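Local structure of fructose-bisphosphate aldolase (Slackia heliotrinireducens, 4MOZ) at residues I4-V9 and Y23-M28; V136-L141 and E169-V174; F251-H256 and Y296-A301. The protein is an aldolase of the DeoC/LacD family, built as a TIM barrel of eight parallel strands. One frame throughout, in Å; residues are numbered along the deposited sequence.

Interaction 1: residues I4-V9 and Y23-M28; sequences ITRDQV and YIDNYM
Arg6 and Asp25 form the salt bridge of this contact, which lays the N-terminal arm of a TIM-barrel chain, residues 4-9 with a short 3-10 turn, against helix 20-30 ahead of the first barrel strand. The guanidinium grips a single carboxylate oxygen end-on with two nitrogens: NH1 of Arg6 lies 2.7 Å from OD1 of Asp25, nearly along the C-O axis, whereas NH2 reaches the same oxygen from above the carboxylate plane. The two flat groups are turned 64° apart. Glu21, one turn back on the helix, forms a second salt bridge with NH2, so that the cation is shared between two acids.

Apolar packing begins beneath the same group. Ile24 CG2 sits under the centre of one guanidinium face, 3.5 Å from Arg6 CZ. CG2 of Val9 touches SE of Met28, a selenomethionine, while its CG1 lies over the face of the Tyr27 ring in a CH-pi contact, 4.3 Å from the ring centroid. Ile4 CD1 meets the edge of that ring near its plane. CG1 of Val9 also reaches CE2 of Tyr23, whose hydroxyl is hydrogen-bonded to Asp207.

The side chains of Ile4 and Met28 run alongside each other in opposite senses. With Met28 bent at chi2 and chi3 (-68° and -77°), its SE comes 3.8 Å from Ile4 CD1, and its CE reaches 3.5 Å from Ile4 O.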
ATOM      1  N   ILE C   4      18.385  17.785  36.675  1.00 34.05           N
ATOM      2  CA  ILE C   4      19.099  18.325  35.525  1.00 33.20           C
ATOM      3  C   ILE C   4      18.547  19.716  35.208  1.00 33.00           C
ATOM      4  O   ILE C   4      17.411  20.038  35.562  1.00 33.06           O
ATOM      5  CB  ILE C   4      18.982  17.410  34.281  1.00 31.49           C
ATOM      6  CG1 ILE C   4      17.511  17.145  33.927  1.00 33.09           C
ATOM      7  CG2 ILE C   4      19.728  16.098  34.508  1.00 30.08           C
ATOM      8  CD1 ILE C   4      17.268  16.772  32.478  1.00 32.77           C
ATOM      9  N   THR C   5      19.363  20.540  34.564  1.00 34.37           N
ATOM     10  CA  THR C   5      18.911  21.835  34.065  1.00 35.08           C
ATOM     11  C   THR C   5      18.612  21.709  32.571  1.00 34.97           C
ATOM     12  O   THR C   5      18.960  20.700  31.949  1.00 37.13           O
ATOM     13  CB  THR C   5      19.974  22.927  34.281  1.00 37.37           C
ATOM     14  OG1 THR C   5      21.206  22.521  33.671  1.00 39.32           O
ATOM     15  CG2 THR C   5      20.203  23.170  35.771  1.00 37.10           C
ATOM     16  N   ARG C   6      17.972  22.729  32.003  1.00 33.69           N
ATOM     17  CA  ARG C   6      17.656  22.746  30.576  1.00 34.59           C
ATOM     18  C   ARG C   6      18.898  22.536  29.712  1.00 36.68           C
ATOM     19  O   ARG C   6      18.871  21.741  28.773  1.00 37.91           O
ATOM     20  CB  ARG C   6      16.962  24.049  30.189  1.00 35.90           C
ATOM     21  CG  ARG C   6      15.565  24.207  30.759  1.00 34.80           C
ATOM     22  CD  ARG C   6      14.922  25.493  30.268  1.00 34.67           C
ATOM     23  NE  ARG C   6      14.610  25.459  28.837  1.00 35.10           N
ATOM     24  CZ  ARG C   6      13.474  24.990  28.323  1.00 34.31           C
ATOM     25  NH1 ARG C   6      12.530  24.497  29.115  1.00 31.32           N
ATOM     26  NH2 ARG C   6      13.283  25.007  27.009  1.00 37.61           N
ATOM     27  N   ASP C   7      19.984  23.232  30.053  1.00 36.65           N
ATOM     28  CA  ASP C   7      21.253  23.144  29.319  1.00 39.02           C
ATOM     29  C   ASP C   7      21.871  21.744  29.300  1.00 36.66           C
ATOM     30  O   ASP C   7      22.681  21.433  28.429  1.00 42.36           O
ATOM     31  CB  ASP C   7      22.267  24.150  29.880  1.00 45.29           C
ATOM     32  CG  ASP C   7      21.893  25.595  29.576  1.00 52.35           C
ATOM     33  OD1 ASP C   7      20.729  25.869  29.209  1.00 51.97           O
ATOM     34  OD2 ASP C   7      22.771  26.472  29.712  1.00 62.56           O
ATOM     35  N   GLN C   8      21.492  20.909  30.261  1.00 35.63           N
ATOM     36  CA  GLN C   8      22.012  19.543  30.347  1.00 38.38           C
ATOM     37  C   GLN C   8      21.283  18.533  29.457  1.00 37.70           C
ATOM     38  O   GLN C   8      21.742  17.400  29.298  1.00 40.85           O
ATOM     39  CB  GLN C   8      21.988  19.061  31.792  1.00 40.19           C
ATOM     40  CG  GLN C   8      23.060  19.677  32.670  1.00 41.50           C
ATOM     41  CD  GLN C   8      22.968  19.177  34.090  1.00 42.09           C
ATOM     42  OE1 GLN C   8      22.125  19.627  34.859  1.00 43.04           O
ATOM     43  NE2 GLN C   8      23.829  18.232  34.443  1.00 46.32           N
ATOM     44  N   VAL C   9      20.144  18.936  28.898  1.00 36.04           N
ATOM     45  CA  VAL C   9      19.402  18.102  27.950  1.00 35.97           C
ATOM     46  C   VAL C   9      20.165  18.054  26.623  1.00 34.54           C
ATOM     47  O   VAL C   9      20.394  19.088  25.994  1.00 35.08           O
ATOM     48  CB  VAL C   9      17.963  18.632  27.713  1.00 33.69           C
ATOM     49  CG1 VAL C   9      17.239  17.808  26.656  1.00 29.32           C
ATOM     50  CG2 VAL C   9      17.164  18.648  29.008  1.00 31.77           C
ATOM     51  N   TYR C  23      11.180  20.798  22.498  1.00 29.90           N
ATOM     52  CA  TYR C  23      11.758  19.495  22.819  1.00 28.40           C
ATOM     53  C   TYR C  23      12.295  19.462  24.241  1.00 28.56           C
ATOM     54  O   TYR C  23      12.098  18.481  24.963  1.00 28.99           O
ATOM     55  CB  TYR C  23      12.875  19.120  21.845  1.00 26.87           C
ATOM     56  CG  TYR C  23      13.567  17.826  22.210  1.00 27.22           C
ATOM     57  CD1 TYR C  23      13.017  16.596  21.851  1.00 26.73           C
ATOM     58  CD2 TYR C  23      14.764  17.826  22.930  1.00 26.71           C
ATOM     59  CE1 TYR C  23      13.642  15.405  22.184  1.00 26.60           C
ATOM     60  CE2 TYR C  23      15.394  16.636  23.274  1.00 25.04           C
ATOM     61  CZ  TYR C  23      14.828  15.431  22.895  1.00 25.24           C
ATOM     62  OH  TYR C  23      15.437  14.244  23.224  1.00 24.52           O
ATOM     63  N   ILE C  24      12.990  20.530  24.626  1.00 28.65           N
ATOM     64  CA  ILE C  24      13.542  20.639  25.969  1.00 29.87           C
ATOM     65  C   ILE C  24      12.401  20.740  26.979  1.00 28.71           C
ATOM     66  O   ILE C  24      12.406  20.033  27.985  1.00 29.18           O
ATOM     67  CB  ILE C  24      14.540  21.816  26.095  1.00 31.03           C
ATOM     68  CG1 ILE C  24      15.731  21.602  25.146  1.00 30.13           C
ATOM     69  CG2 ILE C  24      15.027  21.957  27.534  1.00 30.25           C
ATOM     70  CD1 ILE C  24      16.540  22.850  24.853  1.00 28.53           C
ATOM     71  N   ASP C  25      11.414  21.591  26.692  1.00 29.30           N
ATOM     72  CA  ASP C  25      10.209  21.678  27.518  1.00 29.75           C
ATOM     73  C   ASP C  25       9.649  20.283  27.794  1.00 29.22           C
ATOM     74  O   ASP C  25       9.362  19.938  28.938  1.00 31.43           O
ATOM     75  CB  ASP C  25       9.132  22.530  26.837  1.00 30.60           C
ATOM     76  CG  ASP C  25       9.451  24.017  26.841  1.00 32.47           C
ATOM     77  OD1 ASP C  25      10.393  24.452  27.537  1.00 36.50           O
ATOM     78  OD2 ASP C  25       8.743  24.763  26.135  1.00 33.62           O
ATOM     79  N   ASN C  26       9.522  19.484  26.739  1.00 29.80           N
ATOM     80  CA  ASN C  26       8.902  18.161  26.836  1.00 30.14           C
ATOM     81  C   ASN C  26       9.773  17.131  27.545  1.00 29.25           C
ATOM     82  O   ASN C  26       9.266  16.281  28.284  1.00 28.00           O
ATOM     83  CB  ASN C  26       8.475  17.661  25.454  1.00 27.49           C
ATOM     84  CG  ASN C  26       7.274  18.417  24.908  1.00 29.49           C
ATOM     85  OD1 ASN C  26       6.358  18.776  25.654  1.00 31.39           O
ATOM     86  ND2 ASN C  26       7.269  18.657  23.599  1.00 26.56           N
ATOM     87  N   TYR C  27      11.081  17.217  27.320  1.00 27.52           N
ATOM     88  CA  TYR C  27      12.029  16.347  28.000  1.00 28.75           C
ATOM     89  C   TYR C  27      12.055  16.644  29.504  1.00 28.66           C
ATOM     90  O   TYR C  27      12.084  15.723  30.325  1.00 27.57           O
ATOM     91  CB  TYR C  27      13.422  16.511  27.403  1.00 28.53           C
ATOM     92  CG  TYR C  27      14.347  15.366  27.725  1.00 30.28           C
ATOM     93  CD1 TYR C  27      15.060  15.330  28.922  1.00 31.22           C
ATOM     94  CD2 TYR C  27      14.516  14.315  26.823  1.00 29.19           C
ATOM     95  CE1 TYR C  27      15.913  14.274  29.213  1.00 34.13           C
ATOM     96  CE2 TYR C  27      15.364  13.260  27.104  1.00 28.42           C
ATOM     97  CZ  TYR C  27      16.058  13.243  28.296  1.00 31.76           C
ATOM     98  OH  TYR C  27      16.897  12.192  28.572  1.00 35.92           O
HETATM   99  N   MSE C  28      12.034  17.931  29.852  1.00 28.75           N
HETATM  100  CA  MSE C  28      11.978  18.363  31.254  1.00 29.17           C
HETATM  101  C   MSE C  28      10.670  17.936  31.923  1.00 27.70           C
HETATM  102  O   MSE C  28      10.688  17.439  33.047  1.00 27.91           O
HETATM  103  CB  MSE C  28      12.168  19.881  31.380  1.00 30.05           C
HETATM  104  CG  MSE C  28      13.555  20.381  30.996  1.00 33.04           C
HETATM  105 SE   MSE C  28      14.963  19.811  32.230  1.00 39.20          SE
HETATM  106  CE  MSE C  28      14.612  21.076  33.681  1.00 43.96           C
TER

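Interaction 2: residues V136-L141 and E169-V174; sequences VNVVGL and EGLIVV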
ATOM      1  N   VAL C 136      -4.301  19.839  24.772  1.00 32.34           N
ATOM      2  CA  VAL C 136      -3.878  18.648  25.518  1.00 29.68           C
ATOM      3  C   VAL C 136      -2.359  18.618  25.668  1.00 28.39           C
ATOM      4  O   VAL C 136      -1.626  18.808  24.695  1.00 29.40           O
ATOM      5  CB  VAL C 136      -4.410  17.340  24.897  1.00 27.66           C
ATOM      6  CG1 VAL C 136      -4.022  16.140  25.748  1.00 26.58           C
ATOM      7  CG2 VAL C 136      -5.919  17.405  24.770  1.00 28.67           C
ATOM      8  N   ASN C 137      -1.901  18.379  26.897  1.00 26.57           N
ATOM      9  CA  ASN C 137      -0.477  18.407  27.230  1.00 27.19           C
ATOM     10  C   ASN C 137       0.277  17.155  26.760  1.00 26.24           C
ATOM     11  O   ASN C 137       0.754  16.352  27.569  1.00 26.61           O
ATOM     12  CB  ASN C 137      -0.286  18.652  28.737  1.00 26.18           C
ATOM     13  CG  ASN C 137       1.171  18.817  29.128  1.00 26.20           C
ATOM     14  OD1 ASN C 137       1.958  19.449  28.413  1.00 28.21           O
ATOM     15  ND2 ASN C 137       1.539  18.246  30.272  1.00 23.37           N
ATOM     16  N   VAL C 138       0.376  17.000  25.443  1.00 26.24           N
ATOM     17  CA  VAL C 138       1.087  15.874  24.851  1.00 26.61           C
ATOM     18  C   VAL C 138       2.570  16.204  24.831  1.00 25.43           C
ATOM     19  O   VAL C 138       2.988  17.187  24.219  1.00 25.58           O
ATOM     20  CB  VAL C 138       0.596  15.563  23.417  1.00 28.23           C
ATOM     21  CG1 VAL C 138       1.397  14.415  22.801  1.00 25.42           C
ATOM     22  CG2 VAL C 138      -0.895  15.239  23.415  1.00 28.65           C
ATOM     23  N   VAL C 139       3.358  15.386  25.515  1.00 27.10           N
ATOM     24  CA  VAL C 139       4.798  15.617  25.595  1.00 27.49           C
ATOM     25  C   VAL C 139       5.577  14.671  24.679  1.00 25.78           C
ATOM     26  O   VAL C 139       6.721  14.940  24.327  1.00 25.87           O
ATOM     27  CB  VAL C 139       5.319  15.552  27.053  1.00 26.74           C
ATOM     28  CG1 VAL C 139       4.615  16.596  27.914  1.00 26.32           C
ATOM     29  CG2 VAL C 139       5.141  14.162  27.647  1.00 25.65           C
ATOM     30  N   GLY C 140       4.950  13.567  24.287  1.00 24.93           N
ATOM     31  CA  GLY C 140       5.628  12.604  23.445  1.00 24.91           C
ATOM     32  C   GLY C 140       4.762  11.511  22.867  1.00 26.44           C
ATOM     33  O   GLY C 140       3.532  11.496  23.043  1.00 26.22           O
ATOM     34  N   LEU C 141       5.425  10.591  22.174  1.00 24.51           N
ATOM     35  CA  LEU C 141       4.767   9.493  21.496  1.00 24.73           C
ATOM     36  C   LEU C 141       5.399   8.178  21.901  1.00 24.14           C
ATOM     37  O   LEU C 141       6.579   8.130  22.280  1.00 23.89           O
ATOM     38  CB  LEU C 141       4.875   9.656  19.977  1.00 25.72           C
ATOM     39  CG  LEU C 141       4.457  10.970  19.308  1.00 27.58           C
ATOM     40  CD1 LEU C 141       4.607  10.831  17.803  1.00 28.93           C
ATOM     41  CD2 LEU C 141       3.034  11.383  19.660  1.00 27.76           C
ATOM     42  N   GLU C 169       8.694  17.849  15.500  1.00 33.01           N
ATOM     43  CA  GLU C 169       7.693  18.583  16.273  1.00 31.99           C
ATOM     44  C   GLU C 169       8.132  18.885  17.702  1.00 30.41           C
ATOM     45  O   GLU C 169       7.400  19.528  18.452  1.00 34.55           O
ATOM     46  CB  GLU C 169       6.366  17.811  16.301  1.00 31.11           C
ATOM     47  CG  GLU C 169       5.609  17.805  14.980  1.00 33.32           C
ATOM     48  CD  GLU C 169       5.236  19.199  14.496  1.00 36.15           C
ATOM     49  OE1 GLU C 169       4.978  20.091  15.337  1.00 39.54           O
ATOM     50  OE2 GLU C 169       5.197  19.399  13.263  1.00 36.04           O
ATOM     51  N   GLY C 170       9.318  18.421  18.084  1.00 30.11           N
ATOM     52  CA  GLY C 170       9.814  18.615  19.448  1.00 29.11           C
ATOM     53  C   GLY C 170       9.161  17.710  20.483  1.00 29.61           C
ATOM     54  O   GLY C 170       9.135  18.034  21.673  1.00 28.51           O
ATOM     55  N   LEU C 171       8.631  16.576  20.029  1.00 28.71           N
ATOM     56  CA  LEU C 171       8.054  15.573  20.919  1.00 26.89           C
ATOM     57  C   LEU C 171       9.097  14.520  21.240  1.00 27.45           C
ATOM     58  O   LEU C 171       9.921  14.178  20.389  1.00 28.23           O
ATOM     59  CB  LEU C 171       6.844  14.904  20.262  1.00 26.73           C
ATOM     60  CG  LEU C 171       5.614  15.769  19.987  1.00 29.24           C
ATOM     61  CD1 LEU C 171       4.689  15.061  19.009  1.00 28.95           C
ATOM     62  CD2 LEU C 171       4.879  16.118  21.276  1.00 29.63           C
ATOM     63  N   ILE C 172       9.072  14.002  22.464  1.00 26.14           N
ATOM     64  CA  ILE C 172       9.957  12.898  22.815  1.00 27.16           C
ATOM     65  C   ILE C 172       9.376  11.584  22.285  1.00 26.73           C
ATOM     66  O   ILE C 172       8.189  11.512  21.957  1.00 26.80           O
ATOM     67  CB  ILE C 172      10.264  12.820  24.332  1.00 27.70           C
ATOM     68  CG1 ILE C 172       9.042  12.352  25.124  1.00 27.41           C
ATOM     69  CG2 ILE C 172      10.793  14.159  24.853  1.00 27.19           C
ATOM     70  CD1 ILE C 172       9.391  11.645  26.415  1.00 28.46           C
ATOM     71  N   VAL C 173      10.217  10.557  22.178  1.00 25.18           N
ATOM     72  CA  VAL C 173       9.768   9.263  21.678  1.00 24.29           C
ATOM     73  C   VAL C 173      10.239   8.115  22.559  1.00 24.57           C
ATOM     74  O   VAL C 173      11.435   7.959  22.810  1.00 26.50           O
ATOM     75  CB  VAL C 173      10.236   9.006  20.230  1.00 24.89           C
ATOM     76  CG1 VAL C 173       9.688   7.678  19.721  1.00 22.98           C
ATOM     77  CG2 VAL C 173       9.799  10.141  19.313  1.00 24.54           C
ATOM     78  N   VAL C 174       9.281   7.316  23.016  1.00 24.45           N
ATOM     79  CA  VAL C 174       9.560   6.090  23.753  1.00 23.75           C
ATOM     80  C   VAL C 174       9.182   4.902  22.864  1.00 24.13           C
ATOM     81  O   VAL C 174       8.046   4.805  22.397  1.00 22.53           O
ATOM     82  CB  VAL C 174       8.762   6.008  25.077  1.00 23.44           C
ATOM     83  CG1 VAL C 174       9.123   4.744  25.851  1.00 22.43           C
ATOM     84  CG2 VAL C 174       8.992   7.250  25.936  1.00 19.37           C
TER
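The carbonyl oxygen of Leu141 accepts the amide of Val174, N to O 2.9 Å, in a bond that is nearly straight at hydrogen (172°); the CA of Val173 approaches the same oxygen at 3.4 Å in a CA-H...O contact. The bond belongs to the parallel pairing of strands 138-145 and 172-177, neighbours in the eight-stranded TIM barrel and joined through helix 152-168 as a beta-alpha-beta unit. Two further backbone bonds set the register: Ile172 N donates to Val139 O, 3.1 Å away, and Leu141 N donates to Ile172 O. Gly140 thus pairs with Ile172 and Leu141 with Val173. The short strand segments cross at -45°, with axes 4.7 Å apart at closest approach.

At Gly140 the strands come close, CA to CA 4.4 Å from Ile172. CG1 of Ile172, placed between its own backbone N and carbonyl carbon (chi1 71°), lies 3.8 Å from the CA of this glycine. The side chain of Ile172 also packs on Tyr23 and Ala30 of helix 20-30. On the other face, Leu141 and Val173 both meet Ala166 of helix 152-168.

Before strand 172-177, Gly170 forms the Schellman motif that follows helix 152-168, its positive phi favouring glycine. Leu171 then turns toward the neighbouring strand: its CD1 touches CD2 of Leu141, and its CD2 rests 3.7 Å from the carbonyl oxygen of Val138.

Interaction 3: residues F251-H256 and Y296-A301; sequences FLQQLH and YDVDRA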
ATOM      1  N   PHE C 251       9.472  -5.701  44.416  1.00 35.46           N
ATOM      2  CA  PHE C 251       9.243  -4.858  43.251  1.00 34.79           C
ATOM      3  C   PHE C 251      10.097  -3.586  43.285  1.00 35.56           C
ATOM      4  O   PHE C 251      10.750  -3.242  42.293  1.00 35.88           O
ATOM      5  CB  PHE C 251       7.752  -4.507  43.131  1.00 33.67           C
ATOM      6  CG  PHE C 251       7.447  -3.524  42.034  1.00 35.18           C
ATOM      7  CD1 PHE C 251       7.355  -3.942  40.707  1.00 37.10           C
ATOM      8  CD2 PHE C 251       7.258  -2.177  42.324  1.00 33.72           C
ATOM      9  CE1 PHE C 251       7.081  -3.035  39.694  1.00 38.20           C
ATOM     10  CE2 PHE C 251       6.982  -1.265  41.316  1.00 35.56           C
ATOM     11  CZ  PHE C 251       6.895  -1.695  39.999  1.00 37.70           C
ATOM     12  N   LEU C 252      10.090  -2.896  44.425  1.00 32.58           N
ATOM     13  CA  LEU C 252      10.812  -1.632  44.556  1.00 31.70           C
ATOM     14  C   LEU C 252      12.321  -1.852  44.561  1.00 31.36           C
ATOM     15  O   LEU C 252      13.077  -0.978  44.141  1.00 29.06           O
ATOM     16  CB  LEU C 252      10.353  -0.859  45.802  1.00 31.55           C
ATOM     17  CG  LEU C 252       8.906  -0.337  45.807  1.00 32.06           C
ATOM     18  CD1 LEU C 252       8.440  -0.040  47.226  1.00 31.73           C
ATOM     19  CD2 LEU C 252       8.730   0.889  44.919  1.00 27.96           C
ATOM     20  N   GLN C 253      12.738  -3.032  45.023  1.00 33.12           N
ATOM     21  CA  GLN C 253      14.143  -3.448  44.998  1.00 34.36           C
ATOM     22  C   GLN C 253      14.614  -3.745  43.577  1.00 34.69           C
ATOM     23  O   GLN C 253      15.744  -3.427  43.218  1.00 34.29           O
ATOM     24  CB  GLN C 253      14.371  -4.666  45.908  1.00 37.36           C
ATOM     25  CG  GLN C 253      15.827  -5.106  46.053  1.00 38.90           C
ATOM     26  CD  GLN C 253      16.687  -4.106  46.818  1.00 37.61           C
ATOM     27  OE1 GLN C 253      16.397  -3.768  47.965  1.00 39.63           O
ATOM     28  NE2 GLN C 253      17.758  -3.638  46.186  1.00 36.55           N
ATOM     29  N   GLN C 254      13.749  -4.362  42.775  1.00 34.32           N
ATOM     30  CA  GLN C 254      14.053  -4.601  41.365  1.00 34.32           C
ATOM     31  C   GLN C 254      14.299  -3.285  40.633  1.00 31.88           C
ATOM     32  O   GLN C 254      15.298  -3.142  39.933  1.00 35.89           O
ATOM     33  CB  GLN C 254      12.925  -5.366  40.685  1.00 38.24           C
ATOM     34  CG  GLN C 254      12.866  -6.844  41.032  1.00 42.35           C
ATOM     35  CD  GLN C 254      11.750  -7.565  40.298  1.00 46.14           C
ATOM     36  OE1 GLN C 254      11.244  -7.080  39.284  1.00 54.73           O
ATOM     37  NE2 GLN C 254      11.362  -8.731  40.805  1.00 43.41           N
ATOM     38  N   LEU C 255      13.396  -2.324  40.820  1.00 31.90           N
ATOM     39  CA  LEU C 255      13.501  -1.017  40.173  1.00 32.26           C
ATOM     40  C   LEU C 255      14.768  -0.276  40.582  1.00 32.78           C
ATOM     41  O   LEU C 255      15.402   0.386  39.758  1.00 31.67           O
ATOM     42  CB  LEU C 255      12.272  -0.154  40.485  1.00 33.48           C
ATOM     43  CG  LEU C 255      10.889  -0.615  40.018  1.00 36.37           C
ATOM     44  CD1 LEU C 255       9.896   0.526  40.180  1.00 38.45           C
ATOM     45  CD2 LEU C 255      10.897  -1.103  38.574  1.00 35.55           C
ATOM     46  N   HIS C 256      15.121  -0.393  41.861  1.00 31.75           N
ATOM     47  CA  HIS C 256      16.320   0.223  42.401  1.00 32.80           C
ATOM     48  C   HIS C 256      17.557  -0.396  41.793  1.00 30.99           C
ATOM     49  O   HIS C 256      18.455   0.320  41.333  1.00 30.11           O
ATOM     50  CB  HIS C 256      16.332   0.107  43.927  1.00 33.84           C
ATOM     51  CG  HIS C 256      17.315   1.032  44.602  1.00 33.91           C
ATOM     52  ND1 HIS C 256      18.602   0.694  44.809  1.00 34.85           N
ATOM     53  CD2 HIS C 256      17.160   2.321  45.112  1.00 35.10           C
ATOM     54  CE1 HIS C 256      19.241   1.709  45.425  1.00 36.71           C
ATOM     55  NE2 HIS C 256      18.358   2.706  45.607  1.00 37.75           N
ATOM     56  N   TYR C 296      15.423   7.877  46.555  1.00 29.64           N
ATOM     57  CA  TYR C 296      15.144   7.156  47.804  1.00 29.71           C
ATOM     58  C   TYR C 296      15.763   5.764  47.833  1.00 31.36           C
ATOM     59  O   TYR C 296      15.852   5.095  46.799  1.00 31.45           O
ATOM     60  CB  TYR C 296      13.636   6.994  48.016  1.00 26.21           C
ATOM     61  CG  TYR C 296      12.912   8.173  48.630  1.00 26.84           C
ATOM     62  CD1 TYR C 296      13.209   9.485  48.253  1.00 27.37           C
ATOM     63  CD2 TYR C 296      11.890   7.971  49.558  1.00 28.10           C
ATOM     64  CE1 TYR C 296      12.529  10.560  48.804  1.00 29.04           C
ATOM     65  CE2 TYR C 296      11.200   9.039  50.110  1.00 28.98           C
ATOM     66  CZ  TYR C 296      11.525  10.331  49.731  1.00 27.94           C
ATOM     67  OH  TYR C 296      10.846  11.396  50.273  1.00 28.04           O
ATOM     68  N   ASP C 297      16.187   5.347  49.027  1.00 31.90           N
ATOM     69  CA  ASP C 297      16.464   3.944  49.323  1.00 36.74           C
ATOM     70  C   ASP C 297      15.163   3.160  49.233  1.00 34.33           C
ATOM     71  O   ASP C 297      14.076   3.742  49.316  1.00 33.09           O
ATOM     72  CB  ASP C 297      17.028   3.795  50.742  1.00 44.04           C
ATOM     73  CG  ASP C 297      18.516   4.097  50.826  1.00 52.67           C
ATOM     74  OD1 ASP C 297      19.191   4.162  49.773  1.00 59.20           O
ATOM     75  OD2 ASP C 297      19.018   4.260  51.962  1.00 61.18           O
ATOM     76  N   VAL C 298      15.280   1.842  49.078  1.00 35.83           N
ATOM     77  CA  VAL C 298      14.121   0.945  49.039  1.00 36.58           C
ATOM     78  C   VAL C 298      13.259   1.084  50.303  1.00 39.70           C
ATOM     79  O   VAL C 298      12.028   1.180  50.214  1.00 37.67           O
ATOM     80  CB  VAL C 298      14.556  -0.526  48.829  1.00 35.72           C
ATOM     81  CG1 VAL C 298      13.377  -1.480  48.965  1.00 34.20           C
ATOM     82  CG2 VAL C 298      15.221  -0.691  47.468  1.00 34.19           C
ATOM     83  N   ASP C 299      13.916   1.115  51.464  1.00 41.71           N
ATOM     84  CA  ASP C 299      13.238   1.198  52.761  1.00 44.78           C
ATOM     85  C   ASP C 299      12.379   2.450  52.920  1.00 38.74           C
ATOM     86  O   ASP C 299      11.251   2.368  53.404  1.00 41.40           O
ATOM     87  CB  ASP C 299      14.246   1.114  53.917  1.00 49.85           C
ATOM     88  CG  ASP C 299      14.768  -0.297  54.145  1.00 56.60           C
ATOM     89  OD1 ASP C 299      14.184  -1.265  53.607  1.00 63.42           O
ATOM     90  OD2 ASP C 299      15.773  -0.438  54.873  1.00 70.61           O
ATOM     91  N   ARG C 300      12.907   3.602  52.516  1.00 37.99           N
ATOM     92  CA  ARG C 300      12.145   4.841  52.616  1.00 36.46           C
ATOM     93  C   ARG C 300      11.026   4.898  51.578  1.00 37.83           C
ATOM     94  O   ARG C 300       9.964   5.477  51.835  1.00 38.49           O
ATOM     95  CB  ARG C 300      13.045   6.075  52.523  1.00 36.68           C
ATOM     96  CG  ARG C 300      12.408   7.286  53.189  1.00 39.80           C
ATOM     97  CD  ARG C 300      13.174   8.587  53.014  1.00 37.39           C
ATOM     98  NE  ARG C 300      12.329   9.690  53.468  1.00 39.04           N
ATOM     99  CZ  ARG C 300      12.597  10.981  53.314  1.00 38.71           C
ATOM    100  NH1 ARG C 300      13.708  11.374  52.709  1.00 42.48           N
ATOM    101  NH2 ARG C 300      11.740  11.885  53.770  1.00 40.19           N
ATOM    102  N   ALA C 301      11.265   4.295  50.416  1.00 34.84           N
ATOM    103  CA  ALA C 301      10.239   4.181  49.379  1.00 34.46           C
ATOM    104  C   ALA C 301       9.087   3.290  49.848  1.00 33.30           C
ATOM    105  O   ALA C 301       7.919   3.606  49.623  1.00 30.93           O
ATOM    106  CB  ALA C 301      10.836   3.647  48.090  1.00 29.86           C
TER
HETATM  107  O   HOH W   1      19.009   4.962  46.974  1.00 38.63           O
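Val298 CG2 points into the angle between the side chains of Gln253 and His256, where helix 298-305 begins beside helix 248-260 of the TIM barrel. The Gln253 and Val298 side chains cross at about a right angle. Gln253 bends at chi2 (68°), and its amide end reaches the valine, OE1 3.3 Å from Val298 CG2, while NE2 is hydrogen-bonded to OD1 of Asp257, one turn further along its own helix.

His256 meets the same methyl obliquely, CB lying 3.8 Å from Val298 CG2. With CG anti to the backbone N (chi1 -164°), the ring is carried toward the start of the second helix. The edge of the imidazole faces the residues just ahead of that helix: CD2 is 3.5 Å from the carbonyl oxygen of Tyr296, near the ring plane, and NE2 lies 2.7 Å from a water in that plane. The same water lies 2.9 Å from OD1 of Asp297, the N-cap residue, to which it probably donates, and so links imidazole and carboxylate, which stand 4.5 Å apart from NE2 to OD1.

Leu252 extends the apolar side of the contact, its CB packing near Val298 CG1 and its CD1 near Ala301 CB. Both Leu252 and Ala301 also pack on Ile291, so helix 278-294 packs against both segments, while Phe251 and Leu255 touch strand 266-269 of the barrel.

Interaction 2 is fully buried and belongs to the barrel wall itself, whereas interactions 1 and 3 are partly buried and join helices or loops outside the strands. Their chemistry follows their place: backbone bonds between strands in interaction 2, a salt bridge beside apolar packing in interaction 1, and a water bridge beside sparse side-chain contacts in interaction 3. Interactions 1 and 2 touch through helix 20-30, where Asn26 ND2 lies 2.8 Å from Gly170 O, a probable hydrogen bond. Interaction 3 is remote, its centre about 28 Å from that of interaction 2, on the opposite side of the chain's centre.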